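Local coordinates for protein DNA primase (Aquifex aeolicus, PDB 2AU3) that probably synthesises the short RNA primers that DNA polymerase extends during DNA replication, as a zinc-containing primase of the DnaG family, at residues A[8-13]-A[66-71]; A[117-122]-A[147-152]; A[306-311]-A[316-321]. All blocks are in the same frame, centred on the assembly; numbering follows the deposited sequence.

Contact 1: A[8-13]-A[66-71]; sequences DELRRE and DAIKFV
I68 and D66, at the start of helix 67-75, meet L10 and R11 of helix 6-13, a helix-to-helix contact in the CHC2 zinc-finger region of the primase, away from the zinc itself. The tight side is apolar and turns on one methyl group. I68 CD1 lies 3.9 Å from R11 CG and 4.1 Å from L10 CD2, so the tip of the isoleucine rests on both a leucine methyl and the aliphatic root of the arginine. L10 brings that methyl across with CG anti to the backbone N (chi1 176°). Beyond the two segments I14 and, from helix 79-90, Y79, A82 and L86 close round I68, which is buried.

The polar side is looser and partly exposed. The R11 chain, extended from CG to NE, crosses I68 at about a right angle and brings its guanidinium to D66, yet NE stays 4.0 Å from D66 OD2, a long salt bridge with the two flat groups turned 49° apart. Stronger partners lie outside: Y79 OH bonds both D66 OD2 and R11 NH2, bridging the pair, and E103 takes R11 NH1 in a salt bridge. An asparagine in place of D66 would probably leave R11 without the carboxylate charge on this side, with only a neutral amide facing the guanidinium. The other carboxylate oxygen works within its own helix, where D66 is the N-cap. Its CG stands between the backbone N and the carbonyl carbon (chi1 67°), which turns OD1 back over the first turn; there K69 N donates to D66 OD1 at 2.9 Å, approaching almost end-on to the C-O bond.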
loop_
_atom_site.group_PDB
_atom_site.type_symbol
_atom_site.label_atom_id
_atom_site.label_comp_id
_atom_site.label_asym_id
_atom_site.label_seq_id
_atom_site.Cartn_x
_atom_site.Cartn_y
_atom_site.Cartn_z
ATOM N N ASP A 8 -7.464 -20.145 -12.989
ATOM C CA ASP A 8 -6.935 -20.370 -11.655
ATOM C C ASP A 8 -6.219 -21.742 -11.616
ATOM O O ASP A 8 -5.112 -21.869 -11.089
ATOM C CB ASP A 8 -8.083 -20.317 -10.640
ATOM C CG ASP A 8 -7.624 -20.540 -9.204
ATOM O OD1 ASP A 8 -6.654 -19.874 -8.742
ATOM O OD2 ASP A 8 -8.203 -21.354 -8.447
ATOM N N GLU A 9 -6.859 -22.749 -12.195
ATOM C CA GLU A 9 -6.271 -24.082 -12.299
ATOM C C GLU A 9 -4.974 -24.044 -13.106
ATOM O O GLU A 9 -3.995 -24.690 -12.756
ATOM C CB GLU A 9 -7.291 -25.059 -12.927
ATOM C CG GLU A 9 -8.474 -25.379 -12.020
ATOM C CD GLU A 9 -8.066 -25.970 -10.660
ATOM O OE1 GLU A 9 -7.235 -26.933 -10.618
ATOM O OE2 GLU A 9 -8.613 -25.509 -9.628
ATOM N N LEU A 10 -4.955 -23.261 -14.175
ATOM C CA LEU A 10 -3.721 -23.099 -14.942
ATOM C C LEU A 10 -2.644 -22.480 -14.073
ATOM O O LEU A 10 -1.520 -22.962 -14.038
ATOM C CB LEU A 10 -3.941 -22.239 -16.187
ATOM C CG LEU A 10 -2.689 -21.928 -17.009
ATOM C CD1 LEU A 10 -1.931 -23.207 -17.416
ATOM C CD2 LEU A 10 -3.010 -21.060 -18.230
ATOM N N ARG A 11 -2.980 -21.398 -13.379
ATOM C CA ARG A 11 -1.966 -20.709 -12.607
ATOM C C ARG A 11 -1.362 -21.610 -11.531
ATOM O O ARG A 11 -0.163 -21.576 -11.324
ATOM C CB ARG A 11 -2.511 -19.462 -11.955
ATOM C CG ARG A 11 -2.893 -18.375 -12.919
ATOM C CD ARG A 11 -3.900 -17.473 -12.314
ATOM N NE ARG A 11 -3.973 -16.213 -13.018
ATOM C CZ ARG A 11 -5.033 -15.439 -13.001
ATOM N NH1 ARG A 11 -6.112 -15.811 -12.300
ATOM N NH2 ARG A 11 -5.010 -14.285 -13.648
ATOM N N ARG A 12 -2.201 -22.390 -10.854
ATOM C CA ARG A 12 -1.723 -23.347 -9.838
ATOM C C ARG A 12 -0.696 -24.356 -10.397
ATOM O O ARG A 12 0.314 -24.661 -9.753
ATOM C CB ARG A 12 -2.892 -24.091 -9.186
ATOM C CG ARG A 12 -3.793 -23.228 -8.270
ATOM C CD ARG A 12 -5.169 -23.891 -7.981
ATOM N NE ARG A 12 -6.036 -23.058 -7.140
ATOM C CZ ARG A 12 -6.007 -23.035 -5.807
ATOM N NH1 ARG A 12 -5.158 -23.807 -5.138
ATOM N NH2 ARG A 12 -6.831 -22.228 -5.135
ATOM N N GLU A 13 -0.949 -24.843 -11.604
ATOM C CA GLU A 13 -0.111 -25.853 -12.241
ATOM C C GLU A 13 1.246 -25.320 -12.735
ATOM O O GLU A 13 2.224 -26.078 -12.794
ATOM C CB GLU A 13 -0.875 -26.480 -13.413
ATOM C CG GLU A 13 -0.130 -27.613 -14.111
ATOM C CD GLU A 13 -0.233 -28.937 -13.368
ATOM O OE1 GLU A 13 -0.814 -28.973 -12.244
ATOM O OE2 GLU A 13 0.279 -29.941 -13.903
ATOM N N ASP A 66 3.240 -12.425 -12.789
ATOM C CA ASP A 66 3.277 -13.883 -12.756
ATOM C C ASP A 66 3.852 -14.458 -14.051
ATOM O O ASP A 66 4.358 -13.720 -14.925
ATOM C CB ASP A 66 1.890 -14.496 -12.397
ATOM C CG ASP A 66 0.824 -14.259 -13.488
ATOM O OD1 ASP A 66 1.177 -13.800 -14.586
ATOM O OD2 ASP A 66 -0.403 -14.503 -13.334
ATOM N N ALA A 67 3.821 -15.783 -14.149
ATOM C CA ALA A 67 4.395 -16.474 -15.289
ATOM C C ALA A 67 3.660 -16.172 -16.603
ATOM O O ALA A 67 4.295 -15.930 -17.625
ATOM C CB ALA A 67 4.423 -17.981 -15.023
ATOM N N ILE A 68 2.329 -16.191 -16.581
ATOM C CA ILE A 68 1.570 -15.882 -17.784
ATOM C C ILE A 68 1.929 -14.483 -18.293
ATOM O O ILE A 68 2.083 -14.253 -19.513
ATOM C CB ILE A 68 0.054 -15.933 -17.504
ATOM C CG1 ILE A 68 -0.385 -17.373 -17.172
ATOM C CG2 ILE A 68 -0.725 -15.354 -18.722
ATOM C CD1 ILE A 68 -1.802 -17.475 -16.576
ATOM N N LYS A 69 2.025 -13.546 -17.358
ATOM C CA LYS A 69 2.337 -12.170 -17.684
ATOM C C LYS A 69 3.730 -12.056 -18.313
ATOM O O LYS A 69 3.917 -11.299 -19.265
ATOM C CB LYS A 69 2.244 -11.296 -16.436
ATOM C CG LYS A 69 2.827 -9.916 -16.628
ATOM C CD LYS A 69 2.102 -8.922 -15.753
ATOM C CE LYS A 69 2.343 -7.513 -16.219
ATOM N NZ LYS A 69 2.461 -6.616 -15.043
ATOM N N PHE A 70 4.704 -12.812 -17.799
ATOM C CA PHE A 70 6.024 -12.819 -18.439
ATOM C C PHE A 70 5.906 -13.191 -19.933
ATOM O O PHE A 70 6.477 -12.534 -20.800
ATOM C CB PHE A 70 7.021 -13.760 -17.747
ATOM C CG PHE A 70 8.351 -13.829 -18.469
ATOM C CD1 PHE A 70 9.331 -12.851 -18.258
ATOM C CD2 PHE A 70 8.583 -14.814 -19.424
ATOM C CE1 PHE A 70 10.546 -12.881 -18.956
ATOM C CE2 PHE A 70 9.810 -14.855 -20.128
ATOM C CZ PHE A 70 10.774 -13.886 -19.902
ATOM N N VAL A 71 5.198 -14.276 -20.216
ATOM C CA VAL A 71 5.061 -14.741 -21.598
ATOM C C VAL A 71 4.360 -13.676 -22.443
ATOM O O VAL A 71 4.801 -13.373 -23.577
ATOM C CB VAL A 71 4.343 -16.124 -21.680
ATOM C CG1 VAL A 71 4.098 -16.538 -23.149
ATOM C CG2 VAL A 71 5.147 -17.178 -20.944
#

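Contact 2: A[117-122]-A[147-152]; sequences RESLLK and YAPSSE
Van der Waals contacts join Y147 and P149 to S119 and L120 near the end of helix 101-122, and no hydrogen bond passes between the two segments. The backbones come close, with the CA atoms of L120 and Y147 4.6 Å apart. Among the apolar contacts, Y147 CB sits 3.7 Å from L120 CA and 3.9 Å from L120 CB. The tyrosine touches by this root: with CG anti to the backbone N (chi1 177°), its ring runs on away from the helix, and its OH makes a weak hydrogen bond to R187.

Contacts between polar and carbon atoms centre on S119. Its CB lies 3.2 Å from Y147 O, while P149 CG approaches the hydroxyl, 3.4 Å from S119 OG. That hydroxyl is already held by F115 O one turn back in the helix, so the proline ring packs against an oxygen with a partner of its own.

Backbone hydrogen bonding between Y147 and Y116 ties the same helix to strand 146-147. The whole is a helix packed against an edge strand and the turn that leaves it, the strand being that of the four-stranded antiparallel sheet in the N-terminal part of the primase catalytic core.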
loop_
_atom_site.group_PDB
_atom_site.type_symbol
_atom_site.label_atom_id
_atom_site.label_comp_id
_atom_site.label_asym_id
_atom_site.label_seq_id
_atom_site.Cartn_x
_atom_site.Cartn_y
_atom_site.Cartn_z
ATOM N N ARG A 117 3.005 2.915 -15.452
ATOM C CA ARG A 117 4.431 2.765 -15.141
ATOM C C ARG A 117 5.286 3.146 -16.345
ATOM O O ARG A 117 6.215 3.925 -16.220
ATOM C CB ARG A 117 4.764 1.330 -14.705
ATOM C CG ARG A 117 6.245 1.105 -14.519
ATOM C CD ARG A 117 6.679 -0.375 -14.469
ATOM N NE ARG A 117 5.976 -1.102 -13.419
ATOM C CZ ARG A 117 5.097 -2.060 -13.660
ATOM N NH1 ARG A 117 4.849 -2.404 -14.918
ATOM N NH2 ARG A 117 4.476 -2.685 -12.654
ATOM N N GLU A 118 4.957 2.600 -17.515
ATOM C CA GLU A 118 5.683 2.936 -18.735
ATOM C C GLU A 118 5.579 4.424 -19.015
ATOM O O GLU A 118 6.528 5.041 -19.502
ATOM C CB GLU A 118 5.090 2.184 -19.935
ATOM C CG GLU A 118 6.123 1.481 -20.803
ATOM C CD GLU A 118 6.336 2.165 -22.144
ATOM O OE1 GLU A 118 7.193 3.082 -22.193
ATOM O OE2 GLU A 118 5.655 1.790 -23.151
ATOM N N SER A 119 4.402 4.980 -18.758
ATOM C CA SER A 119 4.133 6.367 -19.052
ATOM C C SER A 119 4.958 7.284 -18.142
ATOM O O SER A 119 5.464 8.303 -18.581
ATOM C CB SER A 119 2.645 6.635 -18.928
ATOM O OG SER A 119 1.912 5.862 -19.890
ATOM N N LEU A 120 5.149 6.886 -16.893
ATOM C CA LEU A 120 5.945 7.700 -15.987
ATOM C C LEU A 120 7.406 7.745 -16.469
ATOM O O LEU A 120 7.990 8.815 -16.592
ATOM C CB LEU A 120 5.827 7.182 -14.548
ATOM C CG LEU A 120 6.713 7.885 -13.514
ATOM C CD1 LEU A 120 6.330 9.348 -13.312
ATOM C CD2 LEU A 120 6.782 7.134 -12.187
ATOM N N LEU A 121 7.957 6.583 -16.816
ATOM C CA LEU A 121 9.327 6.490 -17.330
ATOM C C LEU A 121 9.558 7.383 -18.555
ATOM O O LEU A 121 10.630 7.954 -18.710
ATOM C CB LEU A 121 9.689 5.031 -17.662
ATOM C CG LEU A 121 9.678 4.024 -16.491
ATOM C CD1 LEU A 121 9.831 2.570 -16.971
ATOM C CD2 LEU A 121 10.746 4.359 -15.449
ATOM N N LYS A 122 8.540 7.495 -19.408
ATOM C CA LYS A 122 8.623 8.254 -20.640
ATOM C C LYS A 122 8.413 9.769 -20.479
ATOM O O LYS A 122 8.829 10.541 -21.346
ATOM C CB LYS A 122 7.642 7.689 -21.661
ATOM C CG LYS A 122 8.108 6.374 -22.278
ATOM C CD LYS A 122 7.902 6.375 -23.803
ATOM C CE LYS A 122 8.129 4.994 -24.400
ATOM N NZ LYS A 122 6.868 4.173 -24.453
ATOM N N TYR A 147 2.047 7.396 -14.254
ATOM C CA TYR A 147 1.575 8.671 -14.753
ATOM C C TYR A 147 0.519 8.370 -15.796
ATOM O O TYR A 147 0.690 7.431 -16.586
ATOM C CB TYR A 147 2.725 9.402 -15.420
ATOM C CG TYR A 147 2.334 10.715 -16.036
ATOM C CD1 TYR A 147 1.762 11.722 -15.271
ATOM C CD2 TYR A 147 2.496 10.933 -17.403
ATOM C CE1 TYR A 147 1.386 12.922 -15.848
ATOM C CE2 TYR A 147 2.139 12.136 -17.985
ATOM C CZ TYR A 147 1.588 13.117 -17.203
ATOM O OH TYR A 147 1.226 14.297 -17.794
ATOM N N ALA A 148 -0.551 9.170 -15.817
ATOM C CA ALA A 148 -1.641 9.030 -16.786
ATOM C C ALA A 148 -1.541 10.130 -17.836
ATOM O O ALA A 148 -1.962 11.240 -17.595
ATOM C CB ALA A 148 -2.977 9.105 -16.073
ATOM N N PRO A 149 -0.920 9.840 -18.977
ATOM C CA PRO A 149 -0.637 10.871 -19.978
ATOM C C PRO A 149 -1.771 11.129 -20.962
ATOM O O PRO A 149 -1.773 12.198 -21.560
ATOM C CB PRO A 149 0.569 10.301 -20.744
ATOM C CG PRO A 149 0.381 8.759 -20.658
ATOM C CD PRO A 149 -0.405 8.517 -19.374
ATOM N N SER A 150 -2.686 10.184 -21.153
ATOM C CA SER A 150 -3.611 10.255 -22.288
ATOM C C SER A 150 -4.752 9.266 -22.102
ATOM O O SER A 150 -4.515 8.096 -21.831
ATOM C CB SER A 150 -2.843 9.968 -23.606
ATOM O OG SER A 150 -3.706 9.601 -24.696
ATOM N N SER A 151 -5.986 9.728 -22.270
ATOM C CA SER A 151 -7.127 8.820 -22.252
ATOM C C SER A 151 -7.116 7.914 -23.490
ATOM O O SER A 151 -7.331 6.706 -23.389
ATOM C CB SER A 151 -8.435 9.589 -22.180
ATOM O OG SER A 151 -8.567 10.272 -20.948
ATOM N N GLU A 152 -6.852 8.499 -24.654
ATOM C CA GLU A 152 -6.863 7.722 -25.897
ATOM C C GLU A 152 -5.780 6.621 -25.910
ATOM O O GLU A 152 -6.035 5.487 -26.367
ATOM C CB GLU A 152 -6.804 8.639 -27.120
ATOM C CG GLU A 152 -8.071 9.489 -27.296
ATOM C CD GLU A 152 -9.338 8.652 -27.523
ATOM O OE1 GLU A 152 -9.271 7.646 -28.249
ATOM O OE2 GLU A 152 -10.409 8.997 -26.973
#

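Contact 3: A[306-311]-A[316-321]; sequences SAIPLL and VEVYPV
The beta-alpha-beta unit of the Toprim domain, strand 289-293, helix 298-313 and strand 317-321, is closed here by its helix folding back onto its second strand. L311, I308, V318, V316 and P320 form the buried interface. Helix 306-311 and strand 317-321 run at 158°, nearly antiparallel, with axes 8.7 Å apart at closest approach.

V318 divides its two methyls between successive turns of the helix. CG2 reaches L311 CB at 3.5 Å, the two side chains crossing at about a right angle; CG1 meets I308 CG1 at 3.9 Å. This split follows from V318 having CG1 anti to its backbone N (chi1 173°) and CG2 anti to the carbonyl carbon. Farther along, I308 CD1 touches the proline ring at P320 CG, 4.1 Å away. At the turn end the backbone closes the link: V316 N donates to L311 O at 3.1 Å with an N-H...acceptor angle of 163°.

Strand 317-321 is the outermost in its sheet and pairs with parallel strand 289-293, whose V290 and I292 touch V316, V318 and I308. Helix 277-284 covers L311 through A280 and V316 through S284, while Y373 of helix 363-374 packs on I308.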
loop_
_atom_site.group_PDB
_atom_site.type_symbol
_atom_site.label_atom_id
_atom_site.label_comp_id
_atom_site.label_asym_id
_atom_site.label_seq_id
_atom_site.Cartn_x
_atom_site.Cartn_y
_atom_site.Cartn_z
ATOM N N SER A 306 -8.154 10.839 17.139
ATOM C CA SER A 306 -9.278 10.121 16.522
ATOM C C SER A 306 -8.958 8.670 16.161
ATOM O O SER A 306 -9.841 7.802 16.179
ATOM C CB SER A 306 -9.781 10.870 15.284
ATOM O OG SER A 306 -10.080 12.216 15.631
ATOM N N ALA A 307 -7.712 8.395 15.796
ATOM C CA ALA A 307 -7.361 7.044 15.308
ATOM C C ALA A 307 -7.070 6.061 16.449
ATOM O O ALA A 307 -7.269 4.852 16.316
ATOM C CB ALA A 307 -6.167 7.124 14.336
ATOM N N ILE A 308 -6.605 6.592 17.572
ATOM C CA ILE A 308 -6.156 5.777 18.705
ATOM C C ILE A 308 -7.226 4.816 19.259
ATOM O O ILE A 308 -6.944 3.646 19.454
ATOM C CB ILE A 308 -5.587 6.700 19.836
ATOM C CG1 ILE A 308 -4.211 7.224 19.451
ATOM C CG2 ILE A 308 -5.508 5.951 21.131
ATOM C CD1 ILE A 308 -3.638 8.359 20.355
ATOM N N PRO A 309 -8.457 5.283 19.504
ATOM C CA PRO A 309 -9.511 4.379 19.967
ATOM C C PRO A 309 -9.810 3.250 18.968
ATOM O O PRO A 309 -10.179 2.163 19.386
ATOM C CB PRO A 309 -10.715 5.310 20.090
ATOM C CG PRO A 309 -10.077 6.651 20.373
ATOM C CD PRO A 309 -8.954 6.670 19.401
ATOM N N LEU A 310 -9.685 3.516 17.674
ATOM C CA LEU A 310 -9.887 2.426 16.698
ATOM C C LEU A 310 -8.802 1.369 16.853
ATOM O O LEU A 310 -9.090 0.170 16.781
ATOM C CB LEU A 310 -9.906 2.929 15.250
ATOM C CG LEU A 310 -10.676 4.224 14.952
ATOM C CD1 LEU A 310 -10.485 4.569 13.488
ATOM C CD2 LEU A 310 -12.156 4.102 15.303
ATOM N N LEU A 311 -7.571 1.815 17.085
ATOM C CA LEU A 311 -6.454 0.885 17.299
ATOM C C LEU A 311 -6.620 0.112 18.622
ATOM O O LEU A 311 -6.453 -1.123 18.656
ATOM C CB LEU A 311 -5.103 1.620 17.220
ATOM C CG LEU A 311 -4.813 2.217 15.826
ATOM C CD1 LEU A 311 -3.611 3.106 15.869
ATOM C CD2 LEU A 311 -4.601 1.093 14.797
ATOM N N VAL A 316 -4.633 -3.338 19.753
ATOM C CA VAL A 316 -3.266 -2.982 19.491
ATOM C C VAL A 316 -2.785 -2.046 20.608
ATOM O O VAL A 316 -3.552 -1.229 21.097
ATOM C CB VAL A 316 -3.137 -2.323 18.097
ATOM C CG1 VAL A 316 -1.723 -1.942 17.813
ATOM C CG2 VAL A 316 -3.635 -3.304 17.012
ATOM N N GLU A 317 -1.524 -2.178 21.000
ATOM C CA GLU A 317 -0.878 -1.187 21.864
ATOM C C GLU A 317 -0.379 -0.042 21.012
ATOM O O GLU A 317 0.250 -0.251 19.972
ATOM C CB GLU A 317 0.340 -1.778 22.534
ATOM C CG GLU A 317 0.071 -2.776 23.624
ATOM C CD GLU A 317 1.260 -2.828 24.548
ATOM O OE1 GLU A 317 2.355 -3.261 24.086
ATOM O OE2 GLU A 317 1.116 -2.372 25.700
ATOM N N VAL A 318 -0.636 1.166 21.466
ATOM C CA VAL A 318 -0.406 2.347 20.648
ATOM C C VAL A 318 0.716 3.177 21.253
ATOM O O VAL A 318 0.755 3.370 22.478
ATOM C CB VAL A 318 -1.695 3.178 20.540
ATOM C CG1 VAL A 318 -1.431 4.470 19.842
ATOM C CG2 VAL A 318 -2.795 2.386 19.792
ATOM N N TYR A 319 1.628 3.632 20.385
ATOM C CA TYR A 319 2.756 4.505 20.725
ATOM C C TYR A 319 2.759 5.751 19.834
ATOM O O TYR A 319 3.311 5.728 18.723
ATOM C CB TYR A 319 4.058 3.777 20.466
ATOM C CG TYR A 319 4.285 2.563 21.316
ATOM C CD1 TYR A 319 5.257 2.568 22.306
ATOM C CD2 TYR A 319 3.522 1.412 21.140
ATOM C CE1 TYR A 319 5.486 1.450 23.094
ATOM C CE2 TYR A 319 3.754 0.284 21.896
ATOM C CZ TYR A 319 4.729 0.314 22.882
ATOM O OH TYR A 319 4.928 -0.781 23.680
ATOM N N PRO A 320 2.122 6.829 20.294
ATOM C CA PRO A 320 2.130 8.088 19.549
ATOM C C PRO A 320 3.537 8.661 19.398
ATOM O O PRO A 320 4.318 8.733 20.337
ATOM C CB PRO A 320 1.266 9.018 20.424
ATOM C CG PRO A 320 0.363 8.048 21.174
ATOM C CD PRO A 320 1.319 6.920 21.537
ATOM N N VAL A 321 3.847 9.108 18.194
ATOM C CA VAL A 321 5.162 9.674 17.957
ATOM C C VAL A 321 4.875 11.107 17.618
ATOM O O VAL A 321 4.129 11.381 16.677
ATOM C CB VAL A 321 5.888 8.988 16.782
ATOM C CG1 VAL A 321 7.318 9.558 16.582
ATOM C CG2 VAL A 321 5.944 7.449 17.006
#

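The three contacts follow one another along the chain, each closing before the next opens, and lie in three different family regions of the primase: zinc finger, N-terminal catalytic core and Toprim. Contacts 1 and 2 are neighbours, their centres 27 Å apart and their nearest atoms about 5 Å apart, without touching. D114 joins their surroundings, pairing with K69 from 66-71 and with R117 from 117-122. Contact 3 lies across the chain's centre, 41 Å from contact 1 and 38 Å from contact 2 between centres. It alone approaches the predicted magnesium site: the side chain of L311 is about 11 Å from that of E251.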